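Local coordinates for ethylbenzene dehydrogenase alpha-subunit (PDB 2IVF), which belongs to the molybdopterin oxidoreductase family and holds a molybdenum atom, an iron/sulfur cluster and the ligands MGD and MD1, at residues 158-163 with 681-686; 200-205 with 689-694; 173-178 with 696-701. One frame throughout, in Å; residues are numbered along the deposited sequence.

Contact 1 of 3, residues 158-163 with 681-686; sequences WKRVSW and PGECRE
Trp163 and Arg685 make a cation-pi contact where two helices of this molybdopterin oxidoreductase fold begin. Trp163 opens helix 163-181, just after strand 158-160, the outermost strand, within this chain, of a mixed sheet. Segment 681-686 is the end of the loop that leads into helix 687-704. Ser162 and Glu686 occupy the N-cap positions of these helices, and Ser162 OG caps Glu165 N.

The side chain of Arg685 runs over one face of the indole, in the direction opposite to Trp163. Its CD lies 3.4 Å from the centroid of the six-membered ring of Trp163, a CH-pi contact. Arg685 NE sits over the middle of the indole, 3.2 Å above its plane. Further along, Arg685 CZ lies 4.2 Å from the centroid of the five-membered ring of Trp163. The guanidinium does not lie flat on the ring, since the two planes are 72° apart. Its NH1 has a second partner, the carboxylate of Asp689, in a salt bridge, which probably helps to hold this tilt.

The indole is also held at its edge. Trp163 NE1 donates to Glu683 O over 2.7 Å with an N-H...O angle of 152°. Glu683 O lies near the ring plane of Trp163, and NE1 lies in the carbonyl plane. Ala690 and Leu693 of helix 687-704 also pack on the tryptophan.

Arg160, extended with CG anti to the backbone N (chi1 180°), brings NH2 to 2.8 Å from Glu683 OE2 in a salt bridge. The oxygen lies in the guanidinium plane, but the nitrogen approaches from above the carboxylate plane. Glu683 OE1 accepts from two waters. One accepts from Arg160 NE at 2.8 Å and donates to Val161 O. The other accepts from Trp163 N at 2.9 Å.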
loop_
_atom_site.group_PDB
_atom_site.type_symbol
_atom_site.label_atom_id
_atom_site.label_comp_id
_atom_site.label_asym_id
_atom_site.label_seq_id
_atom_site.Cartn_x
_atom_site.Cartn_y
_atom_site.Cartn_z
ATOM N N TRP A 158 16.521 -25.804 -6.473
ATOM C CA TRP A 158 15.556 -26.495 -5.660
ATOM C C TRP A 158 15.021 -27.744 -6.337
ATOM O O TRP A 158 15.018 -27.881 -7.568
ATOM C CB TRP A 158 14.355 -25.565 -5.454
ATOM C CG TRP A 158 14.618 -24.275 -4.765
ATOM C CD1 TRP A 158 14.652 -23.020 -5.321
ATOM C CD2 TRP A 158 14.788 -24.095 -3.355
ATOM N NE1 TRP A 158 14.851 -22.075 -4.331
ATOM C CE2 TRP A 158 14.926 -22.713 -3.118
ATOM C CE3 TRP A 158 14.818 -24.976 -2.265
ATOM C CZ2 TRP A 158 15.091 -22.203 -1.859
ATOM C CZ3 TRP A 158 15.004 -24.464 -1.005
ATOM C CH2 TRP A 158 15.131 -23.089 -0.808
ATOM N N LYS A 159 14.581 -28.689 -5.520
ATOM C CA LYS A 159 13.804 -29.825 -6.004
ATOM C C LYS A 159 12.579 -30.030 -5.125
ATOM O O LYS A 159 12.567 -29.699 -3.927
ATOM C CB LYS A 159 14.665 -31.076 -6.029
ATOM C CG LYS A 159 14.856 -31.772 -4.688
ATOM C CD LYS A 159 15.842 -32.918 -4.840
ATOM C CE LYS A 159 16.289 -33.480 -3.499
ATOM N NZ LYS A 159 17.227 -34.615 -3.662
ATOM N N ARG A 160 11.516 -30.496 -5.758
ATOM C CA ARG A 160 10.317 -30.825 -5.058
ATOM C C ARG A 160 10.575 -32.099 -4.262
ATOM O O ARG A 160 11.205 -33.024 -4.764
ATOM C CB ARG A 160 9.249 -31.133 -6.083
ATOM C CG ARG A 160 7.919 -31.510 -5.507
ATOM C CD ARG A 160 6.992 -31.965 -6.621
ATOM N NE ARG A 160 5.697 -32.402 -6.080
ATOM C CZ ARG A 160 4.679 -32.852 -6.824
ATOM N NH1 ARG A 160 4.772 -32.913 -8.156
ATOM N NH2 ARG A 160 3.550 -33.237 -6.232
ATOM N N VAL A 161 10.063 -32.153 -3.032
ATOM C CA VAL A 161 10.028 -33.389 -2.248
ATOM C C VAL A 161 8.648 -33.502 -1.619
ATOM O O VAL A 161 7.881 -32.548 -1.694
ATOM C CB VAL A 161 11.080 -33.348 -1.137
ATOM C CG1 VAL A 161 12.473 -33.192 -1.751
ATOM C CG2 VAL A 161 10.778 -32.192 -0.192
ATOM N N SER A 162 8.368 -34.629 -0.968
ATOM C CA SER A 162 7.103 -34.838 -0.314
ATOM C C SER A 162 7.108 -34.118 1.009
ATOM O O SER A 162 8.171 -33.855 1.588
ATOM C CB SER A 162 6.805 -36.303 -0.068
ATOM O OG SER A 162 7.746 -36.891 0.830
ATOM N N TRP A 163 5.914 -33.820 1.505
ATOM C CA TRP A 163 5.778 -33.308 2.862
ATOM C C TRP A 163 6.421 -34.291 3.852
ATOM O O TRP A 163 7.014 -33.919 4.843
ATOM C CB TRP A 163 4.314 -33.122 3.225
ATOM C CG TRP A 163 3.786 -31.829 2.881
ATOM C CD1 TRP A 163 3.108 -31.499 1.763
ATOM C CD2 TRP A 163 3.884 -30.658 3.663
ATOM N NE1 TRP A 163 2.785 -30.163 1.777
ATOM C CE2 TRP A 163 3.236 -29.627 2.957
ATOM C CE3 TRP A 163 4.456 -30.372 4.906
ATOM C CZ2 TRP A 163 3.136 -28.336 3.452
ATOM C CZ3 TRP A 163 4.350 -29.095 5.403
ATOM C CH2 TRP A 163 3.700 -28.086 4.675
ATOM N N PRO A 681 -3.855 -24.536 -3.416
ATOM C CA PRO A 681 -3.360 -25.243 -4.597
ATOM C C PRO A 681 -2.212 -26.165 -4.267
ATOM O O PRO A 681 -1.590 -26.024 -3.215
ATOM C CB PRO A 681 -2.827 -24.129 -5.476
ATOM C CG PRO A 681 -2.356 -23.061 -4.506
ATOM C CD PRO A 681 -3.224 -23.210 -3.267
ATOM N N GLY A 682 -1.902 -27.055 -5.208
ATOM C CA GLY A 682 -0.726 -27.921 -5.122
ATOM C C GLY A 682 -0.777 -28.682 -3.811
ATOM O O GLY A 682 -1.777 -29.308 -3.504
ATOM N N GLU A 683 0.283 -28.600 -3.024
ATOM C CA GLU A 683 0.290 -29.270 -1.724
ATOM C C GLU A 683 0.422 -28.270 -0.586
ATOM O O GLU A 683 1.022 -28.564 0.471
ATOM C CB GLU A 683 1.391 -30.336 -1.675
ATOM C CG GLU A 683 1.159 -31.438 -2.708
ATOM C CD GLU A 683 2.335 -32.396 -2.804
ATOM O OE1 GLU A 683 3.283 -32.274 -2.009
ATOM O OE2 GLU A 683 2.307 -33.273 -3.686
ATOM N N CYS A 684 -0.136 -27.083 -0.819
ATOM C CA CYS A 684 -0.213 -26.055 0.203
ATOM C C CYS A 684 -1.004 -26.524 1.411
ATOM O O CYS A 684 -2.095 -27.031 1.280
ATOM C CB CYS A 684 -0.865 -24.801 -0.366
ATOM S SG CYS A 684 0.223 -23.939 -1.505
ATOM N N ARG A 685 -0.446 -26.336 2.598
ATOM C CA ARG A 685 -1.114 -26.724 3.838
ATOM C C ARG A 685 -1.356 -25.504 4.732
ATOM O O ARG A 685 -0.674 -24.485 4.608
ATOM C CB ARG A 685 -0.246 -27.693 4.614
ATOM C CG ARG A 685 -0.187 -29.085 4.045
ATOM C CD ARG A 685 0.506 -29.997 4.974
ATOM N NE ARG A 685 0.732 -31.300 4.353
ATOM C CZ ARG A 685 0.137 -32.420 4.721
ATOM N NH1 ARG A 685 -0.753 -32.438 5.709
ATOM N NH2 ARG A 685 0.421 -33.533 4.077
ATOM N N GLU A 686 -2.350 -25.603 5.611
ATOM C CA GLU A 686 -2.508 -24.608 6.660
ATOM C C GLU A 686 -1.335 -24.759 7.592
ATOM O O GLU A 686 -0.841 -25.862 7.808
ATOM C CB GLU A 686 -3.808 -24.802 7.443
ATOM C CG GLU A 686 -5.030 -24.802 6.551
ATOM C CD GLU A 686 -6.323 -25.191 7.186
ATOM O OE1 GLU A 686 -6.362 -26.036 8.144
ATOM O OE2 GLU A 686 -7.346 -24.683 6.623
HETATM O O HOH W 1 5.677 -32.997 -3.392
HETATM O O HOH W 2 3.640 -34.555 -0.198
#

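Contact 2 of 3, residues 200-205 with 689-694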
loop_
_atom_site.group_PDB
_atom_site.type_symbol
_atom_site.label_atom_id
_atom_site.label_comp_id
_atom_site.label_asym_id
_atom_site.label_seq_id
_atom_site.Cartn_x
_atom_site.Cartn_y
_atom_site.Cartn_z
ATOM N N TRP A 200 0.210 -17.997 13.828
ATOM C CA TRP A 200 1.017 -17.424 14.928
ATOM C C TRP A 200 0.870 -18.297 16.191
ATOM O O TRP A 200 1.875 -18.736 16.818
ATOM C CB TRP A 200 0.645 -15.945 15.213
ATOM C CG TRP A 200 1.665 -15.359 16.127
ATOM C CD1 TRP A 200 2.807 -14.705 15.777
ATOM C CD2 TRP A 200 1.720 -15.522 17.546
ATOM N NE1 TRP A 200 3.527 -14.377 16.896
ATOM C CE2 TRP A 200 2.882 -14.867 17.993
ATOM C CE3 TRP A 200 0.846 -16.062 18.484
ATOM C CZ2 TRP A 200 3.231 -14.789 19.336
ATOM C CZ3 TRP A 200 1.236 -16.032 19.860
ATOM C CH2 TRP A 200 2.407 -15.381 20.242
ATOM N N GLY A 201 -0.380 -18.545 16.563
ATOM C CA GLY A 201 -0.689 -19.527 17.593
ATOM C C GLY A 201 0.035 -20.837 17.426
ATOM O O GLY A 201 0.656 -21.326 18.355
ATOM N N ALA A 202 -0.022 -21.416 16.233
ATOM C CA ALA A 202 0.686 -22.686 15.971
ATOM C C ALA A 202 2.190 -22.600 16.283
ATOM O O ALA A 202 2.733 -23.421 17.022
ATOM C CB ALA A 202 0.474 -23.073 14.526
ATOM N N GLY A 203 2.851 -21.580 15.739
ATOM C CA GLY A 203 4.308 -21.435 15.863
ATOM C C GLY A 203 4.698 -21.216 17.311
ATOM O O GLY A 203 5.646 -21.813 17.821
ATOM N N PHE A 204 3.932 -20.373 17.988
ATOM C CA PHE A 204 4.174 -20.120 19.408
ATOM C C PHE A 204 3.926 -21.356 20.269
ATOM O O PHE A 204 4.718 -21.694 21.165
ATOM C CB PHE A 204 3.302 -18.959 19.858
ATOM C CG PHE A 204 3.320 -18.719 21.333
ATOM C CD1 PHE A 204 4.521 -18.572 22.023
ATOM C CD2 PHE A 204 2.132 -18.623 22.035
ATOM C CE1 PHE A 204 4.542 -18.349 23.386
ATOM C CE2 PHE A 204 2.147 -18.406 23.428
ATOM C CZ PHE A 204 3.360 -18.290 24.095
ATOM N N ARG A 205 2.831 -22.054 19.970
ATOM C CA ARG A 205 2.463 -23.242 20.702
ATOM C C ARG A 205 3.566 -24.293 20.527
ATOM O O ARG A 205 3.972 -24.982 21.465
ATOM C CB ARG A 205 1.117 -23.736 20.180
ATOM C CG ARG A 205 0.523 -24.903 20.936
ATOM C CD ARG A 205 -0.887 -25.193 20.401
ATOM N NE ARG A 205 -1.455 -26.269 21.175
ATOM C CZ ARG A 205 -2.000 -26.125 22.375
ATOM N NH1 ARG A 205 -2.072 -24.944 22.943
ATOM N NH2 ARG A 205 -2.453 -27.171 23.004
ATOM N N ASP A 689 -1.637 -27.243 10.554
ATOM C CA ASP A 689 -1.522 -28.616 10.057
ATOM C C ASP A 689 -0.059 -28.976 9.734
ATOM O O ASP A 689 0.445 -30.015 10.179
ATOM C CB ASP A 689 -2.388 -28.774 8.812
ATOM C CG ASP A 689 -2.222 -30.119 8.178
ATOM O OD1 ASP A 689 -2.265 -31.127 8.915
ATOM O OD2 ASP A 689 -2.053 -30.143 6.950
ATOM N N ALA A 690 0.627 -28.071 9.031
ATOM C CA ALA A 690 2.079 -28.191 8.742
ATOM C C ALA A 690 2.895 -28.399 9.995
ATOM O O ALA A 690 3.714 -29.337 10.051
ATOM C CB ALA A 690 2.585 -26.938 8.000
ATOM N N ILE A 691 2.640 -27.567 11.006
ATOM C CA ILE A 691 3.344 -27.659 12.283
ATOM C C ILE A 691 2.941 -28.887 13.043
ATOM O O ILE A 691 3.775 -29.574 13.680
ATOM C CB ILE A 691 3.128 -26.394 13.132
ATOM C CG1 ILE A 691 3.894 -25.236 12.486
ATOM C CG2 ILE A 691 3.596 -26.634 14.612
ATOM C CD1 ILE A 691 3.420 -23.831 12.834
ATOM N N ALA A 692 1.662 -29.232 12.966
ATOM C CA ALA A 692 1.217 -30.462 13.582
ATOM C C ALA A 692 2.005 -31.649 13.006
ATOM O O ALA A 692 2.475 -32.529 13.750
ATOM C CB ALA A 692 -0.324 -30.635 13.383
ATOM N N LEU A 693 2.167 -31.654 11.681
ATOM C CA LEU A 693 2.838 -32.737 10.983
ATOM C C LEU A 693 4.310 -32.800 11.361
ATOM O O LEU A 693 4.818 -33.866 11.610
ATOM C CB LEU A 693 2.708 -32.579 9.469
ATOM C CG LEU A 693 3.375 -33.652 8.576
ATOM C CD1 LEU A 693 2.989 -35.099 8.981
ATOM C CD2 LEU A 693 2.932 -33.330 7.151
ATOM N N ILE A 694 4.962 -31.643 11.419
ATOM C CA ILE A 694 6.343 -31.598 11.918
ATOM C C ILE A 694 6.424 -32.239 13.298
ATOM O O ILE A 694 7.243 -33.165 13.552
ATOM C CB ILE A 694 6.890 -30.161 11.983
ATOM C CG1 ILE A 694 7.061 -29.618 10.565
ATOM C CG2 ILE A 694 8.213 -30.163 12.775
ATOM C CD1 ILE A 694 7.334 -28.131 10.438
#
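Ala202 and Ile691 make this helix-helix contact of the molybdopterin oxidoreductase fold through aliphatic groups, and the aromatic Phe727 of helix 723-727 packs on both. Trp200, Phe204 and Arg205 of segment 200-205 do not touch segment 689-694. The ring of Trp200 carries Phe204 CB on one face, 3.6 Å above the plane and offset toward the rim. The guanidinium of Arg205 is buried and held by backbone carbonyls: NE donates to Phe727 O, NH2 to Lys726 O and NH1 to Met494 O.

The contact itself is small, made by aliphatic side chains and the backbone of Gly203. Helix 197-210 follows strand 186-188 of the mixed sheet, and helix 687-704 packs beside it. The two backbones come closest at Ala202 and Ile691, whose CA atoms are 6.7 Å apart. Ile691 bridges this gap with its longer branch. CG1 stands beside the backbone N (chi1 -71°), and the chain then extends, so that CD1 is carried to the facing helix. No hydrogen bond joins the two segments.

Leu635 of strand 631-636 also touches Ile691. The bound MD1 is about 9 Å from the isoleucine side chain. Gly203 has no side chain, and the same methyl lies close to its backbone, with Ile691 CD1 3.7 Å from Gly203 N. The packing is tight at the alanine, where Ile691 CD1 is 3.5 Å from Ala202 CB.

Contact 3 of 3, residues 173-178 with 696-701; sequences SIIDSF and KKVGER
Lys697 NZ is gripped by two carboxylates. Glu700 OE1, one turn further along the same helix, accepts from it at 3.2 Å in a salt bridge. Asp164, on helix 163-181, supplies the other carboxylate through OD1. A second charged link between these helices runs from Arg701 NH2 to Asp172 OD2.

No hydrogen bond joins the two segments; the contact is mainly buried packing of aliphatic groups. Ile175 CD1 does most of the touching. It lies 3.6 Å from Val698 O and 3.8 Å from Arg701 CB, against the base of the arginine side chain. The rest of Arg701 bends at chi2 and chi3, and its end leads away from segment 173-178. Here helices 163-181 and 687-704 pack as a crossed pair in the alpha/beta part of the molybdopterin oxidoreductase fold. The axes of the two short segments approach to 10.1 Å and cross at -63°. Strand 602-606 lies against helix 163-181, with Val602 touching Ile174. Leu723 of helix 723-727 packs on Val698.

Ile174 meets the valine with its side chain at about a right angle. Val698 CG2 stands beside its own backbone N, and this methyl faces Ile174 CD1 at 4.0 Å.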
loop_
_atom_site.group_PDB
_atom_site.type_symbol
_atom_site.label_atom_id
_atom_site.label_comp_id
_atom_site.label_asym_id
_atom_site.label_seq_id
_atom_site.Cartn_x
_atom_site.Cartn_y
_atom_site.Cartn_z
ATOM N N SER A 173 16.383 -32.717 12.292
ATOM C CA SER A 173 17.291 -31.629 12.692
ATOM C C SER A 173 16.937 -31.105 14.113
ATOM O O SER A 173 17.824 -30.777 14.922
ATOM C CB SER A 173 17.280 -30.503 11.676
ATOM O OG SER A 173 16.100 -29.729 11.839
ATOM N N ILE A 174 15.635 -31.056 14.419
ATOM C CA ILE A 174 15.167 -30.701 15.773
ATOM C C ILE A 174 15.693 -31.686 16.828
ATOM O O ILE A 174 16.249 -31.310 17.866
ATOM C CB ILE A 174 13.610 -30.604 15.815
ATOM C CG1 ILE A 174 13.124 -29.424 14.973
ATOM C CG2 ILE A 174 13.110 -30.473 17.235
ATOM C CD1 ILE A 174 11.580 -29.382 14.801
ATOM N N ILE A 175 15.503 -32.964 16.546
ATOM C CA ILE A 175 16.013 -34.027 17.373
ATOM C C ILE A 175 17.520 -33.930 17.533
ATOM O O ILE A 175 18.020 -33.970 18.648
ATOM C CB ILE A 175 15.646 -35.384 16.789
ATOM C CG1 ILE A 175 14.124 -35.570 16.846
ATOM C CG2 ILE A 175 16.297 -36.497 17.563
ATOM C CD1 ILE A 175 13.610 -36.775 16.126
ATOM N N ASP A 176 18.240 -33.784 16.429
ATOM C CA ASP A 176 19.721 -33.715 16.496
ATOM C C ASP A 176 20.172 -32.609 17.483
ATOM O O ASP A 176 21.021 -32.794 18.338
ATOM C CB ASP A 176 20.277 -33.378 15.107
ATOM C CG ASP A 176 20.216 -34.548 14.131
ATOM O OD1 ASP A 176 20.034 -35.691 14.536
ATOM O OD2 ASP A 176 20.341 -34.286 12.921
ATOM N N SER A 177 19.552 -31.444 17.368
ATOM C CA SER A 177 19.981 -30.296 18.186
ATOM C C SER A 177 19.559 -30.441 19.650
ATOM O O SER A 177 20.319 -30.127 20.576
ATOM C CB SER A 177 19.456 -29.020 17.580
ATOM O OG SER A 177 19.771 -27.923 18.421
ATOM N N PHE A 178 18.356 -30.968 19.868
ATOM C CA PHE A 178 17.890 -31.249 21.228
ATOM C C PHE A 178 18.774 -32.276 21.922
ATOM O O PHE A 178 19.093 -32.111 23.079
ATOM C CB PHE A 178 16.443 -31.724 21.223
ATOM C CG PHE A 178 15.440 -30.620 20.961
ATOM C CD1 PHE A 178 15.831 -29.391 20.401
ATOM C CD2 PHE A 178 14.110 -30.824 21.242
ATOM C CE1 PHE A 178 14.912 -28.382 20.139
ATOM C CE2 PHE A 178 13.177 -29.837 21.010
ATOM C CZ PHE A 178 13.574 -28.601 20.436
ATOM N N LYS A 696 4.354 -34.424 14.752
ATOM C CA LYS A 696 4.086 -35.859 14.677
ATOM C C LYS A 696 5.366 -36.553 14.251
ATOM O O LYS A 696 5.816 -37.520 14.873
ATOM C CB LYS A 696 2.962 -36.093 13.657
ATOM C CG LYS A 696 2.451 -37.533 13.495
ATOM C CD LYS A 696 1.445 -37.619 12.343
ATOM C CE LYS A 696 0.987 -39.050 12.006
ATOM N NZ LYS A 696 1.919 -39.816 11.051
ATOM N N LYS A 697 5.995 -35.998 13.215
ATOM C CA LYS A 697 7.263 -36.531 12.694
ATOM C C LYS A 697 8.372 -36.494 13.712
ATOM O O LYS A 697 9.158 -37.407 13.774
ATOM C CB LYS A 697 7.702 -35.763 11.458
ATOM C CG LYS A 697 6.862 -36.069 10.239
ATOM C CD LYS A 697 7.222 -37.398 9.653
ATOM C CE LYS A 697 6.251 -37.804 8.570
ATOM N NZ LYS A 697 6.191 -39.283 8.426
ATOM N N VAL A 698 8.432 -35.445 14.517
ATOM C CA VAL A 698 9.391 -35.396 15.605
ATOM C C VAL A 698 9.205 -36.606 16.526
ATOM O O VAL A 698 10.171 -37.303 16.844
ATOM C CB VAL A 698 9.288 -34.078 16.378
ATOM C CG1 VAL A 698 9.979 -34.152 17.669
ATOM C CG2 VAL A 698 9.831 -32.930 15.530
ATOM N N GLY A 699 7.961 -36.856 16.917
ATOM C CA GLY A 699 7.622 -38.019 17.708
ATOM C C GLY A 699 7.985 -39.324 17.015
ATOM O O GLY A 699 8.633 -40.179 17.608
ATOM N N GLU A 700 7.572 -39.471 15.759
ATOM C CA GLU A 700 7.753 -40.723 15.007
ATOM C C GLU A 700 9.253 -40.987 14.780
ATOM O O GLU A 700 9.734 -42.092 15.006
ATOM C CB GLU A 700 7.017 -40.653 13.659
ATOM C CG GLU A 700 5.476 -40.755 13.766
ATOM C CD GLU A 700 4.747 -40.600 12.427
ATOM O OE1 GLU A 700 5.413 -40.336 11.398
ATOM O OE2 GLU A 700 3.493 -40.729 12.410
ATOM N N ARG A 701 9.970 -39.942 14.358
ATOM C CA ARG A 701 11.401 -40.033 14.075
ATOM C C ARG A 701 12.159 -40.306 15.361
ATOM O O ARG A 701 13.064 -41.160 15.398
ATOM C CB ARG A 701 11.911 -38.758 13.388
ATOM C CG ARG A 701 11.262 -38.461 11.989
ATOM C CD ARG A 701 11.560 -39.570 11.001
ATOM N NE ARG A 701 13.008 -39.657 10.906
ATOM C CZ ARG A 701 13.716 -40.776 10.869
ATOM N NH1 ARG A 701 13.146 -41.979 10.888
ATOM N NH2 ARG A 701 15.033 -40.685 10.835
#

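The first segments come in the order 158-163, 173-178 and 200-205. Some 480 residues later, 681-686, 689-694 and 696-701 follow in a short run. Contacts 2 and 3 share helix 687-704, and contact 1 lies just before its start. Helix 163-181 also begins in contact 1 and passes through contact 3. The centres of contacts 1 and 2 are 16 Å apart, those of 2 and 3 are 14 Å apart, and those of 1 and 3 are 20 Å apart. Contacts 1 and 2 touch through packing, and Ile694 packs on Ile174 between contacts 2 and 3. Helix 687-704 thus packs on helices 163-181 and 197-210, from 480 to 520 residues earlier, and on strand 631-636 of the mixed sheet.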